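Local coordinates for protein lipase (Rhizopus niveus, PDB 1LGY) that hydrolyses ester bonds of triglycerides and their partial glycerides with strong 1,3-positional specificity, releasing fatty acids, at residues Thr91-Asn96 with Ala110-Ser115; Ala25-Arg30 with Asn64-Arg69; Glu129-His134 with Pro163-Lys168. All coordinates share one frame; numbering follows the deposited sequence.

Interaction 1 (Thr91-Asn96 with Ala110-Ser115)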
# COMPACT_ATOMS: atom_id res chain seq x y z
N THR A 91 -10.81 8.10 13.77
CA THR A 91 -11.79 9.07 14.28
C THR A 91 -11.68 10.50 13.77
O THR A 91 -12.68 11.22 13.81
CB THR A 91 -11.73 9.18 15.84
OG1 THR A 91 -10.39 9.52 16.19
CG2 THR A 91 -12.19 7.91 16.56
N ASP A 92 -10.49 10.96 13.34
CA ASP A 92 -10.31 12.33 12.86
C ASP A 92 -10.20 12.42 11.35
O ASP A 92 -9.38 13.17 10.81
CB ASP A 92 -9.04 12.96 13.46
CG ASP A 92 -8.90 12.87 14.98
OD1 ASP A 92 -9.91 12.68 15.68
OD2 ASP A 92 -7.76 12.99 15.44
N ILE A 93 -10.99 11.66 10.60
CA ILE A 93 -10.87 11.73 9.14
C ILE A 93 -12.03 12.54 8.53
O ILE A 93 -12.99 12.82 9.24
CB ILE A 93 -10.76 10.23 8.70
CG1 ILE A 93 -10.50 10.03 7.22
CG2 ILE A 93 -12.07 9.59 9.03
CD1 ILE A 93 -10.24 8.55 6.95
N VAL A 94 -11.98 13.04 7.30
CA VAL A 94 -13.16 13.67 6.68
C VAL A 94 -13.45 12.84 5.43
O VAL A 94 -12.52 12.58 4.68
CB VAL A 94 -12.89 15.11 6.25
CG1 VAL A 94 -14.15 15.72 5.73
CG2 VAL A 94 -12.49 15.94 7.43
N PHE A 95 -14.69 12.41 5.17
CA PHE A 95 -14.96 11.58 4.02
C PHE A 95 -15.48 12.47 2.90
O PHE A 95 -16.58 12.30 2.37
CB PHE A 95 -16.01 10.54 4.31
CG PHE A 95 -15.77 9.62 5.50
CD1 PHE A 95 -14.48 9.15 5.83
CD2 PHE A 95 -16.87 9.21 6.24
CE1 PHE A 95 -14.34 8.28 6.91
CE2 PHE A 95 -16.72 8.33 7.31
CZ PHE A 95 -15.45 7.87 7.65
N ASN A 96 -14.65 13.44 2.52
CA ASN A 96 -14.93 14.29 1.40
C ASN A 96 -13.98 14.02 0.22
O ASN A 96 -12.95 13.39 0.37
CB ASN A 96 -14.80 15.69 1.84
CG ASN A 96 -13.42 16.13 2.27
OD1 ASN A 96 -13.11 17.30 2.11
ND2 ASN A 96 -12.54 15.29 2.81
N ALA A 110 -9.93 13.52 -0.56
CA ALA A 110 -9.23 14.79 -0.44
C ALA A 110 -8.00 14.85 0.46
O ALA A 110 -7.04 15.51 0.06
CB ALA A 110 -10.18 15.85 0.06
N GLY A 111 -7.93 14.27 1.66
CA GLY A 111 -6.74 14.42 2.50
C GLY A 111 -5.57 13.56 2.04
O GLY A 111 -4.42 13.98 2.16
N PHE A 112 -5.86 12.37 1.47
CA PHE A 112 -4.82 11.43 1.10
C PHE A 112 -4.16 11.97 -0.13
O PHE A 112 -2.95 11.91 -0.23
CB PHE A 112 -5.38 10.06 0.78
CG PHE A 112 -6.07 9.23 1.87
CD1 PHE A 112 -5.92 9.49 3.23
CD2 PHE A 112 -6.89 8.17 1.47
CE1 PHE A 112 -6.60 8.69 4.16
CE2 PHE A 112 -7.56 7.37 2.41
CZ PHE A 112 -7.41 7.64 3.76
N LEU A 113 -4.92 12.53 -1.08
CA LEU A 113 -4.35 13.23 -2.20
C LEU A 113 -3.57 14.45 -1.72
O LEU A 113 -2.43 14.55 -2.16
CB LEU A 113 -5.44 13.65 -3.16
CG LEU A 113 -4.85 14.22 -4.40
CD1 LEU A 113 -4.10 13.17 -5.20
CD2 LEU A 113 -5.99 14.80 -5.17
N SER A 114 -4.00 15.39 -0.85
CA SER A 114 -3.09 16.43 -0.38
C SER A 114 -1.87 15.92 0.38
O SER A 114 -0.84 16.56 0.33
CB SER A 114 -3.76 17.48 0.54
OG SER A 114 -4.21 17.05 1.82
N SER A 115 -1.87 14.78 1.07
CA SER A 115 -0.63 14.25 1.62
C SER A 115 0.23 13.73 0.49
O SER A 115 1.46 13.78 0.58
CB SER A 115 -0.89 13.12 2.53
OG SER A 115 -1.69 13.61 3.59
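A single straight backbone hydrogen bond, flanked by light side-chain packing, joins Asn-96 to Ala-110 where the loop after helix 87-91 meets the first turn of helix 110-133. Ala-110 N lies 3.2 Å from Asn-96 O, and the N-H points at that oxygen almost in line, at 174°.

The Asn-96 amide also comes up to Ala-110. Its CG sits between the backbone N and the carbonyl carbon (chi1 65°), and this turns the amide toward the helix start, with Asn-96 ND2 3.7 Å from Ala-110 CB. The methyl thus touches both the amide and the carbonyl oxygen of one residue. Asn-96 leads directly into strand 97-99 and Ala-110 follows strand 107-109, two strands that pair antiparallel; the bond therefore sits at the open end of this small hairpin, just where its second strand turns into a helix.

Three residues earlier in the loop, Ile-93 reaches across with an extended side chain, and its CD1 comes obliquely to the Phe-112 ring, 4.4 Å from CZ. That ring also stacks on His-109 and packs against Leu-146 and Ala-149 of helix 146-161, the helix that follows the nucleophile in the chain; the side chain of Phe-112 is about 8 Å from that of the catalytic Ser-145.

Interaction 2 (Ala25-Arg30 with Asn64-Arg69)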
# COMPACT_ATOMS: atom_id res chain seq x y z
N ALA A 25 6.31 -3.09 7.02
CA ALA A 25 6.52 -2.86 8.46
C ALA A 25 7.77 -2.12 8.85
O ALA A 25 7.88 -1.43 9.86
CB ALA A 25 6.53 -4.18 9.17
N THR A 26 8.69 -2.18 7.91
CA THR A 26 9.98 -1.53 8.06
C THR A 26 9.85 -0.04 8.05
O THR A 26 10.66 0.64 8.67
CB THR A 26 10.95 -1.94 6.93
OG1 THR A 26 10.49 -1.43 5.68
CG2 THR A 26 11.04 -3.44 6.82
N ALA A 27 8.80 0.47 7.39
CA ALA A 27 8.63 1.91 7.29
C ALA A 27 8.30 2.58 8.59
O ALA A 27 8.40 3.81 8.67
CB ALA A 27 7.52 2.25 6.31
N TYR A 28 7.95 1.76 9.61
CA TYR A 28 7.70 2.26 10.95
C TYR A 28 8.91 2.26 11.87
O TYR A 28 8.82 2.68 13.04
CB TYR A 28 6.64 1.47 11.65
CG TYR A 28 5.27 1.65 11.03
CD1 TYR A 28 4.47 2.75 11.38
CD2 TYR A 28 4.80 0.68 10.14
CE1 TYR A 28 3.21 2.88 10.82
CE2 TYR A 28 3.52 0.81 9.60
CZ TYR A 28 2.74 1.91 9.94
OH TYR A 28 1.47 2.04 9.37
N CYS A 29 10.07 1.84 11.38
CA CYS A 29 11.23 1.92 12.23
C CYS A 29 11.89 3.20 11.89
O CYS A 29 12.27 3.45 10.76
CB CYS A 29 12.18 0.80 11.98
SG CYS A 29 11.35 -0.79 12.03
N ARG A 30 11.92 4.04 12.93
CA ARG A 30 12.58 5.32 12.92
C ARG A 30 13.96 5.22 12.31
O ARG A 30 14.35 6.09 11.52
CB ARG A 30 12.78 5.88 14.31
CG ARG A 30 11.57 6.27 15.12
CD ARG A 30 11.44 7.78 15.07
NE ARG A 30 12.55 8.49 15.71
CZ ARG A 30 12.88 9.74 15.34
NH1 ARG A 30 12.24 10.43 14.38
NH2 ARG A 30 13.91 10.33 15.95
N ASN A 64 5.61 9.38 5.82
CA ASN A 64 7.02 9.08 5.61
C ASN A 64 7.18 7.99 4.56
O ASN A 64 6.20 7.36 4.20
CB ASN A 64 7.64 8.63 6.88
CG ASN A 64 7.42 9.62 7.99
OD1 ASN A 64 8.35 10.28 8.40
ND2 ASN A 64 6.20 9.69 8.54
N GLY A 65 8.36 7.82 3.99
CA GLY A 65 8.52 6.79 3.01
C GLY A 65 9.97 6.61 2.64
O GLY A 65 10.82 7.34 3.14
N TYR A 66 10.29 5.69 1.76
CA TYR A 66 11.66 5.60 1.32
C TYR A 66 11.85 4.90 -0.00
O TYR A 66 11.01 4.10 -0.40
CB TYR A 66 12.48 4.88 2.34
CG TYR A 66 12.10 3.44 2.64
CD1 TYR A 66 12.61 2.39 1.86
CD2 TYR A 66 11.28 3.16 3.73
CE1 TYR A 66 12.31 1.06 2.17
CE2 TYR A 66 10.98 1.83 4.06
CZ TYR A 66 11.50 0.80 3.27
OH TYR A 66 11.17 -0.50 3.55
N VAL A 67 12.93 5.16 -0.74
CA VAL A 67 13.18 4.41 -1.98
C VAL A 67 14.32 3.46 -1.61
O VAL A 67 15.29 3.83 -0.94
CB VAL A 67 13.60 5.37 -3.12
CG1 VAL A 67 13.95 4.56 -4.34
CG2 VAL A 67 12.43 6.29 -3.51
N LEU A 68 14.21 2.21 -2.01
CA LEU A 68 15.23 1.25 -1.63
C LEU A 68 15.62 0.47 -2.87
O LEU A 68 14.71 0.14 -3.61
CB LEU A 68 14.61 0.37 -0.56
CG LEU A 68 15.40 -0.81 -0.04
CD1 LEU A 68 16.26 -0.41 1.13
CD2 LEU A 68 14.44 -1.88 0.46
N ARG A 69 16.88 0.20 -3.21
CA ARG A 69 17.21 -0.68 -4.34
C ARG A 69 17.88 -1.96 -3.82
O ARG A 69 18.52 -2.02 -2.77
CB ARG A 69 18.14 0.03 -5.28
CG ARG A 69 18.39 -0.68 -6.59
CD ARG A 69 19.50 0.01 -7.27
NE ARG A 69 20.75 -0.26 -6.58
CZ ARG A 69 21.63 0.70 -6.37
NH1 ARG A 69 21.44 1.94 -6.78
NH2 ARG A 69 22.69 0.46 -5.64
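Tyr-66 reaches from strand 63-70 to the C-terminal end of helix 11-26, where it meets Thr-26 and Ala-27. Its CB points toward that helix end. With chi1 at 62° the ring rises from the strand over its own backbone, turned nearly perpendicular to the CA-CB-CG plane (chi2 86°), and its edge meets the two helix-end residues. Tyr-66 CE2 comes to Ala-27, with Ala-27 CA 4.0 Å away near the ring plane and the Ala-27 methyl 4.1 Å from the same ring carbon. Tyr-66 CZ follows, 3.4 Å from Thr-26 OG1.

At the tip, the phenol OH gives a hydrogen bond to Thr-26 OG1. The modelled separation of Tyr-66 OH and Thr-26 OG1, 2.4 Å, is very short, so its exact length is best treated with caution. The two side chains cross at about a right angle, and the Thr-26 hydroxyl arrives near the plane of the ring. That hydroxyl is also hydrogen-bonded to Ile-23 O, one turn back, so it lies between the tyrosine and the helix backbone.

Thr-26 opens a type I beta turn that ends at Cys-29, closed by Cys-29 N to Thr-26 O at 3.0 Å. Cys-29 in turn is fixed by its disulfide to Cys-268 near the C terminus. All three touching residues are buried. The arrangement is the packing of the end of the N-terminal helix against the large central sheet of an alpha/beta-hydrolase fold lipase, through an antiparallel strand near the sheet's edge.

Interaction 3 (Glu129-His134 with Pro163-Lys168)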
# COMPACT_ATOMS: atom_id res chain seq x y z
N GLU A 129 15.52 8.20 -11.71
CA GLU A 129 16.97 8.06 -11.70
C GLU A 129 17.42 6.61 -11.50
O GLU A 129 18.35 6.12 -12.16
CB GLU A 129 17.39 8.96 -10.59
CG GLU A 129 18.84 9.33 -10.37
CD GLU A 129 18.96 10.21 -9.14
OE1 GLU A 129 18.54 11.37 -9.24
OE2 GLU A 129 19.44 9.73 -8.09
N GLN A 130 16.77 5.88 -10.58
CA GLN A 130 17.17 4.49 -10.45
C GLN A 130 16.72 3.62 -11.63
O GLN A 130 17.35 2.60 -11.92
CB GLN A 130 16.63 3.98 -9.14
CG GLN A 130 17.26 4.74 -7.95
CD GLN A 130 18.64 4.23 -7.59
OE1 GLN A 130 18.85 3.05 -7.28
NE2 GLN A 130 19.62 5.11 -7.64
N LEU A 131 15.66 3.98 -12.36
CA LEU A 131 15.32 3.17 -13.52
C LEU A 131 16.29 3.47 -14.69
O LEU A 131 16.45 2.60 -15.55
CB LEU A 131 13.97 3.45 -14.05
CG LEU A 131 12.69 3.10 -13.39
CD1 LEU A 131 11.74 2.95 -14.57
CD2 LEU A 131 12.64 1.76 -12.70
N THR A 132 16.89 4.68 -14.75
CA THR A 132 17.91 5.04 -15.77
C THR A 132 19.24 4.39 -15.33
O THR A 132 20.06 3.95 -16.14
CB THR A 132 18.07 6.61 -15.88
OG1 THR A 132 16.85 7.18 -16.38
CG2 THR A 132 19.21 6.99 -16.82
N ALA A 133 19.48 4.29 -14.03
CA ALA A 133 20.66 3.58 -13.57
C ALA A 133 20.47 2.08 -13.76
O ALA A 133 21.39 1.37 -14.16
CB ALA A 133 20.89 3.87 -12.08
N HIS A 134 19.24 1.61 -13.60
CA HIS A 134 18.94 0.19 -13.59
C HIS A 134 17.67 -0.21 -14.31
O HIS A 134 16.65 -0.49 -13.69
CB HIS A 134 18.79 -0.29 -12.20
CG HIS A 134 20.00 -0.07 -11.37
ND1 HIS A 134 20.18 0.93 -10.53
CD2 HIS A 134 21.07 -0.92 -11.35
CE1 HIS A 134 21.35 0.73 -9.99
NE2 HIS A 134 21.87 -0.38 -10.48
N PRO A 163 6.90 6.82 -18.81
CA PRO A 163 6.72 5.92 -19.96
C PRO A 163 7.23 4.53 -19.76
O PRO A 163 6.57 3.59 -20.18
CB PRO A 163 7.42 6.56 -21.13
CG PRO A 163 7.57 8.02 -20.70
CD PRO A 163 7.84 7.89 -19.20
N ARG A 164 8.39 4.39 -19.12
CA ARG A 164 8.99 3.07 -18.88
C ARG A 164 8.27 2.15 -17.92
O ARG A 164 8.65 0.98 -17.85
CB ARG A 164 10.38 3.23 -18.37
CG ARG A 164 11.31 3.90 -19.40
CD ARG A 164 12.61 4.37 -18.73
NE ARG A 164 12.42 5.59 -17.98
CZ ARG A 164 13.35 6.11 -17.19
NH1 ARG A 164 14.55 5.56 -17.04
NH2 ARG A 164 13.06 7.21 -16.51
N LEU A 165 7.28 2.59 -17.13
CA LEU A 165 6.57 1.73 -16.19
C LEU A 165 5.21 1.37 -16.77
O LEU A 165 4.49 2.14 -17.43
CB LEU A 165 6.39 2.43 -14.85
CG LEU A 165 7.38 2.32 -13.62
CD1 LEU A 165 8.43 1.26 -13.75
CD2 LEU A 165 8.19 3.52 -13.55
N SER A 166 4.96 0.07 -16.61
CA SER A 166 3.77 -0.58 -17.12
C SER A 166 3.48 -1.88 -16.37
O SER A 166 4.21 -2.20 -15.42
CB SER A 166 4.02 -0.79 -18.62
OG SER A 166 4.58 -2.06 -18.94
N PRO A 167 2.49 -2.72 -16.68
CA PRO A 167 2.25 -3.92 -15.93
C PRO A 167 3.38 -4.90 -15.91
O PRO A 167 3.22 -5.91 -15.24
CB PRO A 167 1.01 -4.50 -16.53
CG PRO A 167 0.23 -3.30 -16.97
CD PRO A 167 1.34 -2.47 -17.56
N LYS A 168 4.48 -4.66 -16.62
CA LYS A 168 5.62 -5.59 -16.66
C LYS A 168 6.61 -5.34 -15.55
O LYS A 168 7.28 -6.22 -15.03
CB LYS A 168 6.42 -5.50 -18.00
CG LYS A 168 5.70 -6.00 -19.27
CD LYS A 168 6.36 -5.48 -20.55
CE LYS A 168 7.73 -6.04 -20.84
NZ LYS A 168 8.07 -5.53 -22.16
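Thr-132 OG1 accepts a hydrogen bond from Arg-164 NH1 at 2.9 Å, and it also makes a weak hydrogen bond to Gln-128 O, one turn back in its own helix. The bond from the arginine is somewhat bent, with an N-H...O angle of 144°, and the hydroxyl oxygen lies 24° out of the guanidinium plane. The bend at chi3 (-77°) turns the end of the Arg-164 chain toward Thr-132, which it meets obliquely.

The guanidinium is packed closely against the helix backbone as well: Leu-131 C is 3.6 Å from Arg-164 NH1. Leu-131 CB, 3.7 Å from Arg-164 NH1, lies over one face of the guanidinium, so the charged group has a hydrocarbon cover on that side while its rim meets the threonine. A salt bridge from Arg-164 NE to Glu-162 OE2 gives the guanidinium a second anchor, from the arginine's own stretch of chain.

These residues stand where the last turn of helix 110-133 comes up against the loop that carries the chain from helix 146-161 into strand 170-175, one of the helix-to-strand connections of the alpha/beta-hydrolase sheet.

Beneath the polar pair the contact turns apolar. Leu-131 CD1 is 3.7 Å from Leu-165 CD2, with CD1 of Leu-165 nearly as close. Both leucines are buried and rest on Val-139 of strand 138-144, with Leu-131 reaching Ile-76 of the neighbouring strand too.

Overall arrangement
From the N terminus, interaction 2 comes first, closing a loop of 33 residues between the end of helix 11-26 and strand 63-70. Interaction 1 follows, spanning 13 residues that include the small hairpin 97-99/107-109 and fastening the loop before it to the start of helix 110-133. Interaction 3 takes up the far end of that same helix and bridges 28 residues to the loop before strand 170-175. The three loops run in series, none enclosing or crossing another. In space, interactions 2 and 3 touch: Arg-69 NH1 is 2.9 Å from Gln-130 OE1, linking strand 63-70 to helix 110-133. Interaction 1 stands apart, its centre about 30 Å from that of interaction 3.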